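Local coordinates for protein inactive dihydropteroate synthase 2 (PDB 2VP8) that probably lacks dihydropteroate synthase activity and is thought to bind the pterin pyrophosphate substrate only very weakly, yet to bind the inhibitor dapsone, at residues Asp40-Met45 and Arg296-Val301. Residues are numbered along the deposited sequence; the frame is centred on the assembly and turned at random.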
loop_
_atom_site.group_PDB
_atom_site.type_symbol
_atom_site.label_atom_id
_atom_site.label_comp_id
_atom_site.label_asym_id
_atom_site.label_seq_id
_atom_site.Cartn_x
_atom_site.Cartn_y
_atom_site.Cartn_z
ATOM N N ASP B 40 13.735 12.138 -3.143
ATOM C CA ASP B 40 12.304 12.443 -3.135
ATOM C C ASP B 40 11.432 11.201 -2.897
ATOM O O ASP B 40 10.248 11.191 -3.240
ATOM C CB ASP B 40 11.909 13.128 -4.452
ATOM C CG ASP B 40 12.211 12.265 -5.678
ATOM O OD1 ASP B 40 13.019 11.309 -5.581
ATOM O OD2 ASP B 40 11.638 12.547 -6.749
ATOM N N ARG B 41 12.033 10.158 -2.322
ATOM C CA ARG B 41 11.340 8.909 -1.993
ATOM C C ARG B 41 12.248 7.989 -1.183
ATOM O O ARG B 41 13.458 8.229 -1.078
ATOM C CB ARG B 41 10.877 8.173 -3.258
ATOM C CG ARG B 41 11.996 7.778 -4.202
ATOM C CD ARG B 41 11.581 6.667 -5.156
ATOM N NE ARG B 41 12.536 6.492 -6.255
ATOM C CZ ARG B 41 13.700 5.853 -6.146
ATOM N NH1 ARG B 41 14.075 5.318 -4.982
ATOM N NH2 ARG B 41 14.498 5.753 -7.203
ATOM N N ALA B 42 11.648 6.945 -0.612
ATOM C CA ALA B 42 12.377 5.850 -0.002
ATOM C C ALA B 42 13.250 5.160 -1.059
ATOM O O ALA B 42 12.957 5.214 -2.261
ATOM C CB ALA B 42 11.414 4.872 0.620
ATOM N N LEU B 43 14.321 4.519 -0.608
ATOM C CA LEU B 43 15.310 3.977 -1.518
ATOM C C LEU B 43 15.067 2.533 -1.849
ATOM O O LEU B 43 14.414 1.819 -1.089
ATOM C CB LEU B 43 16.711 4.114 -0.931
ATOM C CG LEU B 43 17.056 5.468 -0.323
ATOM C CD1 LEU B 43 18.425 5.379 0.343
ATOM C CD2 LEU B 43 16.978 6.553 -1.391
ATOM N N ILE B 44 15.618 2.113 -2.985
ATOM C CA ILE B 44 15.488 0.750 -3.490
ATOM C C ILE B 44 16.847 0.052 -3.550
ATOM O O ILE B 44 17.790 0.557 -4.171
ATOM C CB ILE B 44 14.896 0.743 -4.905
ATOM C CG1 ILE B 44 13.557 1.494 -4.942
ATOM C CG2 ILE B 44 14.754 -0.703 -5.419
ATOM C CD1 ILE B 44 13.124 1.902 -6.338
ATOM N N MET B 45 16.935 -1.105 -2.898
ATOM C CA MET B 45 18.086 -1.995 -2.999
ATOM C C MET B 45 17.724 -3.137 -3.956
ATOM O O MET B 45 16.815 -3.918 -3.692
ATOM C CB MET B 45 18.462 -2.526 -1.619
ATOM C CG MET B 45 19.569 -3.545 -1.613
ATOM S SD MET B 45 19.813 -4.306 0.012
ATOM C CE MET B 45 21.090 -3.241 0.673
ATOM N N ARG B 296 7.536 2.705 -8.396
ATOM C CA ARG B 296 6.248 3.346 -8.641
ATOM C C ARG B 296 5.376 3.447 -7.386
ATOM O O ARG B 296 4.627 4.405 -7.226
ATOM C CB ARG B 296 5.523 2.675 -9.802
ATOM C CG ARG B 296 6.172 3.007 -11.139
ATOM C CD ARG B 296 5.331 2.597 -12.321
ATOM N NE ARG B 296 5.275 1.145 -12.438
ATOM C CZ ARG B 296 6.020 0.417 -13.267
ATOM N NH1 ARG B 296 6.885 0.997 -14.102
ATOM N NH2 ARG B 296 5.880 -0.906 -13.264
ATOM N N VAL B 297 5.484 2.462 -6.499
ATOM C CA VAL B 297 4.758 2.489 -5.232
ATOM C C VAL B 297 5.315 3.598 -4.336
ATOM O O VAL B 297 4.570 4.453 -3.863
ATOM C CB VAL B 297 4.817 1.122 -4.514
ATOM C CG1 VAL B 297 4.424 1.262 -3.053
ATOM C CG2 VAL B 297 3.915 0.112 -5.224
ATOM N N LEU B 298 6.632 3.589 -4.136
ATOM C CA LEU B 298 7.330 4.599 -3.341
ATOM C C LEU B 298 7.139 6.018 -3.855
ATOM O O LEU B 298 7.131 6.964 -3.075
ATOM C CB LEU B 298 8.823 4.282 -3.295
ATOM C CG LEU B 298 9.144 2.877 -2.798
ATOM C CD1 LEU B 298 10.647 2.713 -2.712
ATOM C CD2 LEU B 298 8.489 2.617 -1.445
ATOM N N GLU B 299 7.009 6.169 -5.168
ATOM C CA GLU B 299 6.705 7.467 -5.762
ATOM C C GLU B 299 5.300 7.931 -5.362
ATOM O O GLU B 299 5.079 9.109 -5.073
ATOM C CB GLU B 299 6.859 7.409 -7.281
ATOM C CG GLU B 299 8.309 7.406 -7.732
ATOM C CD GLU B 299 8.500 7.210 -9.234
ATOM O OE1 GLU B 299 7.511 7.025 -9.976
ATOM O OE2 GLU B 299 9.665 7.234 -9.676
ATOM N N MET B 300 4.357 6.996 -5.325
ATOM C CA MET B 300 2.979 7.329 -5.016
ATOM C C MET B 300 2.847 7.708 -3.538
ATOM O O MET B 300 2.184 8.695 -3.197
ATOM C CB MET B 300 2.064 6.166 -5.402
ATOM C CG MET B 300 0.600 6.364 -5.098
ATOM S SD MET B 300 -0.149 7.858 -5.761
ATOM C CE MET B 300 -0.265 7.513 -7.515
ATOM N N VAL B 301 3.497 6.926 -2.675
ATOM C CA VAL B 301 3.553 7.207 -1.243
ATOM C C VAL B 301 4.151 8.590 -1.032
ATOM O O VAL B 301 3.589 9.430 -0.310
ATOM C CB VAL B 301 4.389 6.150 -0.490
ATOM C CG1 VAL B 301 4.529 6.510 0.984
ATOM C CG2 VAL B 301 3.745 4.769 -0.632
HETATM O O HOH W 1 11.885 8.375 -8.522
#
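Leu298 reaches from the helix 291-306 to Ala42 and Ile44 at the start of strand 43-49, and its CD1 does most of the touching. This methyl lies 3.9 Å from Ile44 CG1 and 4.0 Å from Ala42 CB. It also approaches the carbonyl Ala42 O. The CG of Leu298 lies anti to its own carbonyl carbon, beside the backbone N (chi1 -55°), and from there CD1 meets Ala42 and Ile44. Thr275 and Ala279 of helix 267-280 and Phe286 of strand 285-288 also pack on this leucine.

Arg41 passes across Leu298 at about a right angle. Its chain is extended from CG to NE, and its CD packs 4.1 Å from Leu298 CB. The same CD lies near Glu299 CG. The head of Arg41 then turns back to its own segment. NH1 donates to Ala42 O over 2.9 Å (N-H...O angle 156°), and that oxygen lies in the guanidinium plane. CD1 of Ile44 lies over one face of the guanidinium, offset toward its rim. NH1 also forms a salt bridge with Asp80, which accepts from the backbone N of Ile44, and NH2 donates to Gly78 O.

No direct hydrogen bond joins the two segments. A water bridges them instead: it accepts from Arg41 NE at 3.0 Å and donates to Glu299 OE2 at 2.7 Å, an oxygen that also has a salt bridge to Arg295.

The contact seats the last helix of this TIM-barrel fold against the entry to its first barrel strand, beside strand 285-288. The chemistry implies an apolar joint centred on Leu298, with a polar margin bridged by one water. Direct attraction between the Arg41 and Glu299 charges is probably modest, since each has its salt bridge elsewhere.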